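Local coordinates for protein DNA polymerase III beta subunit (Streptococcus pyogenes, PDB 2AVT) that forms the ring-shaped sliding clamp of bacterial replication, probably encircling DNA as a dimer and tethering the polymerase to its template, at residues E261-F266 with K347-S352; S87-I92 with G109-T114. All coordinates share one frame; numbering follows the deposited sequence.

Interaction 1 (E261-F266 with K347-S352)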
loop_
_atom_site.group_PDB
_atom_site.type_symbol
_atom_site.label_atom_id
_atom_site.label_comp_id
_atom_site.label_asym_id
_atom_site.label_seq_id
_atom_site.Cartn_x
_atom_site.Cartn_y
_atom_site.Cartn_z
ATOM N N GLU A 261 -11.151 32.070 28.432
ATOM C CA GLU A 261 -11.689 31.883 29.774
ATOM C C GLU A 261 -11.211 30.592 30.407
ATOM O O GLU A 261 -11.287 30.421 31.626
ATOM C CB GLU A 261 -13.217 31.867 29.719
ATOM C CG GLU A 261 -13.834 33.154 29.206
ATOM C CD GLU A 261 -13.733 34.280 30.210
ATOM O OE1 GLU A 261 -14.299 34.139 31.316
ATOM O OE2 GLU A 261 -13.089 35.304 29.893
ATOM N N THR A 262 -10.727 29.681 29.571
ATOM C CA THR A 262 -10.256 28.393 30.048
ATOM C C THR A 262 -8.987 27.965 29.326
ATOM O O THR A 262 -8.800 28.258 28.147
ATOM C CB THR A 262 -11.333 27.308 29.837
ATOM O OG1 THR A 262 -12.563 27.732 30.440
ATOM C CG2 THR A 262 -10.900 25.996 30.465
ATOM N N GLU A 263 -8.116 27.277 30.052
ATOM C CA GLU A 263 -6.867 26.782 29.495
ATOM C C GLU A 263 -6.568 25.422 30.082
ATOM O O GLU A 263 -6.716 25.213 31.284
ATOM C CB GLU A 263 -5.691 27.707 29.829
ATOM C CG GLU A 263 -4.335 27.088 29.459
ATOM C CD GLU A 263 -3.145 27.841 30.033
ATOM O OE1 GLU A 263 -2.989 29.042 29.724
ATOM O OE2 GLU A 263 -2.366 27.226 30.793
ATOM N N VAL A 264 -6.150 24.494 29.228
ATOM C CA VAL A 264 -5.794 23.158 29.680
ATOM C C VAL A 264 -4.558 22.717 28.916
ATOM O O VAL A 264 -4.408 23.021 27.734
ATOM C CB VAL A 264 -6.915 22.135 29.415
ATOM C CG1 VAL A 264 -6.557 20.802 30.073
ATOM C CG2 VAL A 264 -8.242 22.658 29.938
ATOM N N VAL A 265 -3.664 22.013 29.598
ATOM C CA VAL A 265 -2.446 21.525 28.969
ATOM C C VAL A 265 -2.479 20.006 29.013
ATOM O O VAL A 265 -2.616 19.416 30.085
ATOM C CB VAL A 265 -1.179 22.029 29.708
ATOM C CG1 VAL A 265 0.067 21.516 29.007
ATOM C CG2 VAL A 265 -1.167 23.554 29.748
ATOM N N PHE A 266 -2.369 19.378 27.845
ATOM C CA PHE A 266 -2.390 17.920 27.762
ATOM C C PHE A 266 -1.116 17.387 27.141
ATOM O O PHE A 266 -0.363 18.112 26.495
ATOM C CB PHE A 266 -3.520 17.407 26.858
ATOM C CG PHE A 266 -4.889 17.922 27.188
ATOM C CD1 PHE A 266 -5.317 19.152 26.722
ATOM C CD2 PHE A 266 -5.788 17.124 27.871
ATOM C CE1 PHE A 266 -6.616 19.569 26.923
ATOM C CE2 PHE A 266 -7.084 17.536 28.075
ATOM C CZ PHE A 266 -7.499 18.758 27.597
ATOM N N LYS A 347 -1.099 23.352 24.543
ATOM C CA LYS A 347 -1.874 24.274 25.360
ATOM C C LYS A 347 -3.161 24.639 24.631
ATOM O O LYS A 347 -3.119 25.187 23.533
ATOM C CB LYS A 347 -1.060 25.542 25.621
ATOM C CG LYS A 347 -0.695 25.779 27.069
ATOM C CD LYS A 347 0.081 27.089 27.211
ATOM C CE LYS A 347 0.357 27.426 28.664
ATOM N NZ LYS A 347 1.157 28.681 28.788
ATOM N N ILE A 348 -4.306 24.340 25.235
ATOM C CA ILE A 348 -5.572 24.654 24.594
ATOM C C ILE A 348 -6.313 25.766 25.328
ATOM O O ILE A 348 -6.493 25.709 26.545
ATOM C CB ILE A 348 -6.481 23.402 24.511
ATOM C CG1 ILE A 348 -5.706 22.241 23.877
ATOM C CG2 ILE A 348 -7.719 23.713 23.679
ATOM C CD1 ILE A 348 -6.556 21.011 23.583
ATOM N N HIS A 349 -6.737 26.776 24.574
ATOM C CA HIS A 349 -7.456 27.919 25.126
ATOM C C HIS A 349 -8.884 27.989 24.609
ATOM O O HIS A 349 -9.108 28.106 23.401
ATOM C CB HIS A 349 -6.740 29.221 24.762
ATOM C CG HIS A 349 -5.418 29.394 25.443
ATOM N ND1 HIS A 349 -4.567 30.441 25.160
ATOM C CD2 HIS A 349 -4.810 28.666 26.409
ATOM C CE1 HIS A 349 -3.492 30.349 25.920
ATOM N NE2 HIS A 349 -3.614 29.281 26.688
ATOM N N PHE A 350 -9.847 27.936 25.527
ATOM C CA PHE A 350 -11.263 27.993 25.158
ATOM C C PHE A 350 -11.962 29.271 25.618
ATOM O O PHE A 350 -11.605 29.864 26.637
ATOM C CB PHE A 350 -12.063 26.843 25.785
ATOM C CG PHE A 350 -11.523 25.469 25.513
ATOM C CD1 PHE A 350 -10.536 24.919 26.320
ATOM C CD2 PHE A 350 -12.066 24.689 24.499
ATOM C CE1 PHE A 350 -10.108 23.615 26.126
ATOM C CE2 PHE A 350 -11.640 23.386 24.302
ATOM C CZ PHE A 350 -10.662 22.849 25.118
ATOM N N LEU A 351 -12.975 29.668 24.855
ATOM C CA LEU A 351 -13.810 30.809 25.194
ATOM C C LEU A 351 -15.163 30.200 25.551
ATOM O O LEU A 351 -15.284 29.516 26.572
ATOM C CB LEU A 351 -13.967 31.769 24.014
ATOM C CG LEU A 351 -12.916 32.879 23.955
ATOM C CD1 LEU A 351 -13.287 33.897 22.885
ATOM C CD2 LEU A 351 -12.841 33.557 25.318
ATOM N N SER A 352 -16.166 30.420 24.703
ATOM C CA SER A 352 -17.509 29.885 24.946
ATOM C C SER A 352 -17.746 28.606 24.144
ATOM O O SER A 352 -16.994 28.285 23.224
ATOM C CB SER A 352 -18.574 30.916 24.559
ATOM O OG SER A 352 -18.916 30.807 23.185
#
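Thr262 and Phe350, and two residues further in Val264 and Ile348, form the hydrogen-bonded pairs of an antiparallel ladder whose strand axes come within 4.7 Å. Ile348 N gives a nearly straight bond to Val264 O (2.8 Å, 175° at the hydrogen). At the other end Phe350 O accepts from both Glu261 N (2.9 Å) and Thr262 N (3.1 Å), a classic beta bulge where strand 262-267 begins. Between these pairs, CA-H...O contacts run from Glu263 CA to Ile348 O and from His349 CA to Thr262 O.

Polar side chains share one face with Val265. Glu263, with CG anti to its backbone N (chi1 170°), lies beside His349, carboxylate and ring planes 18° apart, and its OE1 takes a weak bond from His349 NE2 (3.1 Å). Lys347 crosses Glu263 at a slant, its CE 3.5 Å from Glu263 OE2, and its CG packs on Val265 CG2.

On the other face Ile348 CD1 meets Phe266 CE1 at 3.6 Å, the two side chains crossing at about a right angle; Val264 CG1 covers one face of that ring near its rim.

Both strands lie in the C-terminal domain, inside a long antiparallel sheet: strands 319-322 and 357-361 flank the pair, and strand 290-295 packs against Val264 and Phe350.

Interaction 2 (S87-I92 with G109-T114); sequences SSLPDI and GKSEIT
Leu89 and Ile113 make the closest apolar contact here, methyl to methyl: Leu89 CD2 lies 3.6 Å from Ile113 CD1, and the two side chains cross at a slant. The same CD2 also reaches Ser111 OG at 4.2 Å. Beside it the Pro90 ring lays CG and CD against Ser111 CB, each at 4.0 Å.

The polar end of Ser111 serves the dimer: OG, anti to the backbone N (chi1 -172°), hydrogen-bonds Glu313 of the second subunit. At the exposed end Asp91 leans over Gly109, with OD1 3.5 Å from Gly109 CA. No hydrogen bond links the two segments; Asp91 N is instead bound by Ser108 OG, and Leu89 O by Arg8.

The contact thus packs the loop leaving helix 79-88 against the start of strand 111-116, which pairs with strand 103-108. As an outermost strand within its own chain, 111-116 continues the sheet across the interface through an antiparallel ladder with the second subunit, whose Arg277 also packs on Ser111 and Ile113. The join between two clamp subunits therefore runs directly along one side of this contact.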
loop_
_atom_site.group_PDB
_atom_site.type_symbol
_atom_site.label_atom_id
_atom_site.label_comp_id
_atom_site.label_asym_id
_atom_site.label_seq_id
_atom_site.Cartn_x
_atom_site.Cartn_y
_atom_site.Cartn_z
ATOM N N SER A 87 14.825 0.889 -14.070
ATOM C CA SER A 87 14.901 0.168 -12.802
ATOM C C SER A 87 15.042 -1.336 -12.993
ATOM O O SER A 87 15.434 -2.039 -12.069
ATOM C CB SER A 87 13.655 0.444 -11.948
ATOM O OG SER A 87 13.458 1.839 -11.752
ATOM N N SER A 88 14.713 -1.831 -14.181
ATOM C CA SER A 88 14.792 -3.261 -14.441
ATOM C C SER A 88 16.107 -3.700 -15.076
ATOM O O SER A 88 16.356 -4.902 -15.186
ATOM C CB SER A 88 13.661 -3.700 -15.372
ATOM O OG SER A 88 14.022 -3.449 -16.720
ATOM N N LEU A 89 16.938 -2.746 -15.500
ATOM C CA LEU A 89 18.203 -3.090 -16.157
ATOM C C LEU A 89 19.137 -3.789 -15.187
ATOM O O LEU A 89 19.208 -3.433 -14.010
ATOM C CB LEU A 89 18.838 -1.849 -16.775
ATOM C CG LEU A 89 18.012 -1.380 -17.983
ATOM C CD1 LEU A 89 18.569 -0.076 -18.543
ATOM C CD2 LEU A 89 18.032 -2.460 -19.052
ATOM N N PRO A 90 19.875 -4.797 -15.681
ATOM C CA PRO A 90 20.815 -5.617 -14.915
ATOM C C PRO A 90 22.102 -5.029 -14.326
ATOM O O PRO A 90 22.378 -5.235 -13.149
ATOM C CB PRO A 90 21.086 -6.784 -15.866
ATOM C CG PRO A 90 21.129 -6.100 -17.202
ATOM C CD PRO A 90 19.965 -5.101 -17.123
ATOM N N ASP A 91 22.887 -4.312 -15.124
ATOM C CA ASP A 91 24.150 -3.768 -14.628
ATOM C C ASP A 91 24.133 -2.416 -13.926
ATOM O O ASP A 91 23.217 -1.606 -14.099
ATOM C CB ASP A 91 25.180 -3.729 -15.756
ATOM C CG ASP A 91 25.955 -5.031 -15.879
ATOM O OD1 ASP A 91 25.322 -6.113 -15.960
ATOM O OD2 ASP A 91 27.203 -4.974 -15.898
ATOM N N ILE A 92 25.183 -2.184 -13.146
ATOM C CA ILE A 92 25.348 -0.961 -12.378
ATOM C C ILE A 92 25.365 0.286 -13.248
ATOM O O ILE A 92 24.962 1.355 -12.801
ATOM C CB ILE A 92 26.652 -1.010 -11.550
ATOM C CG1 ILE A 92 26.648 -2.254 -10.659
ATOM C CG2 ILE A 92 26.770 0.238 -10.687
ATOM C CD1 ILE A 92 27.915 -2.442 -9.830
ATOM N N GLY A 109 24.818 -4.207 -19.454
ATOM C CA GLY A 109 25.235 -5.595 -19.417
ATOM C C GLY A 109 24.927 -6.212 -20.763
ATOM O O GLY A 109 25.190 -5.610 -21.803
ATOM N N LYS A 110 24.336 -7.397 -20.749
ATOM C CA LYS A 110 23.996 -8.106 -21.976
ATOM C C LYS A 110 22.611 -7.733 -22.476
ATOM O O LYS A 110 22.129 -8.312 -23.450
ATOM C CB LYS A 110 24.039 -9.611 -21.725
ATOM C CG LYS A 110 25.416 -10.132 -21.383
ATOM C CD LYS A 110 25.310 -11.320 -20.452
ATOM C CE LYS A 110 24.536 -10.923 -19.202
ATOM N NZ LYS A 110 24.656 -11.937 -18.122
ATOM N N SER A 111 21.978 -6.768 -21.813
ATOM C CA SER A 111 20.631 -6.354 -22.181
ATOM C C SER A 111 20.581 -5.064 -22.990
ATOM O O SER A 111 21.157 -4.045 -22.598
ATOM C CB SER A 111 19.774 -6.202 -20.914
ATOM O OG SER A 111 18.412 -5.984 -21.240
ATOM N N GLU A 112 19.913 -5.125 -24.137
ATOM C CA GLU A 112 19.749 -3.964 -25.001
ATOM C C GLU A 112 18.259 -3.712 -25.245
ATOM O O GLU A 112 17.567 -4.534 -25.861
ATOM C CB GLU A 112 20.438 -4.164 -26.341
ATOM C CG GLU A 112 20.184 -2.992 -27.276
ATOM C CD GLU A 112 20.787 -3.180 -28.645
ATOM O OE1 GLU A 112 22.017 -3.040 -28.778
ATOM O OE2 GLU A 112 20.024 -3.476 -29.591
ATOM N N ILE A 113 17.783 -2.571 -24.760
ATOM C CA ILE A 113 16.376 -2.187 -24.892
ATOM C C ILE A 113 16.246 -0.869 -25.647
ATOM O O ILE A 113 16.808 0.153 -25.241
ATOM C CB ILE A 113 15.712 -2.041 -23.493
ATOM C CG1 ILE A 113 15.692 -3.402 -22.792
ATOM C CG2 ILE A 113 14.282 -1.487 -23.635
ATOM C CD1 ILE A 113 15.336 -3.342 -21.315
ATOM N N THR A 114 15.521 -0.897 -26.757
ATOM C CA THR A 114 15.324 0.310 -27.548
ATOM C C THR A 114 13.913 0.834 -27.319
ATOM O O THR A 114 12.946 0.073 -27.376
ATOM C CB THR A 114 15.530 0.023 -29.040
ATOM O OG1 THR A 114 16.804 -0.604 -29.218
ATOM C CG2 THR A 114 15.476 1.317 -29.860
#

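Interaction 2 comes first along the chain, in the N-terminal domain, and interaction 1 follows in the C-terminal one. They lie on opposite sides of the chain's centre, with centres 62 Å apart and nearest atoms about 44 Å apart. They share no sheet: 109-114 enters strand 111-116 of a five-stranded sheet that the second subunit extends, 87-92 being the loop after helix 79-88, whereas 261-266 and 347-352 lie on the adjacent inner strands 262-267 and 345-350 of a nine-stranded sheet that spans the central and C-terminal domains. One contact therefore lies at a join between subunits, the other in a sheet uniting two domains of a single chain, consistent with a closed clamp ring.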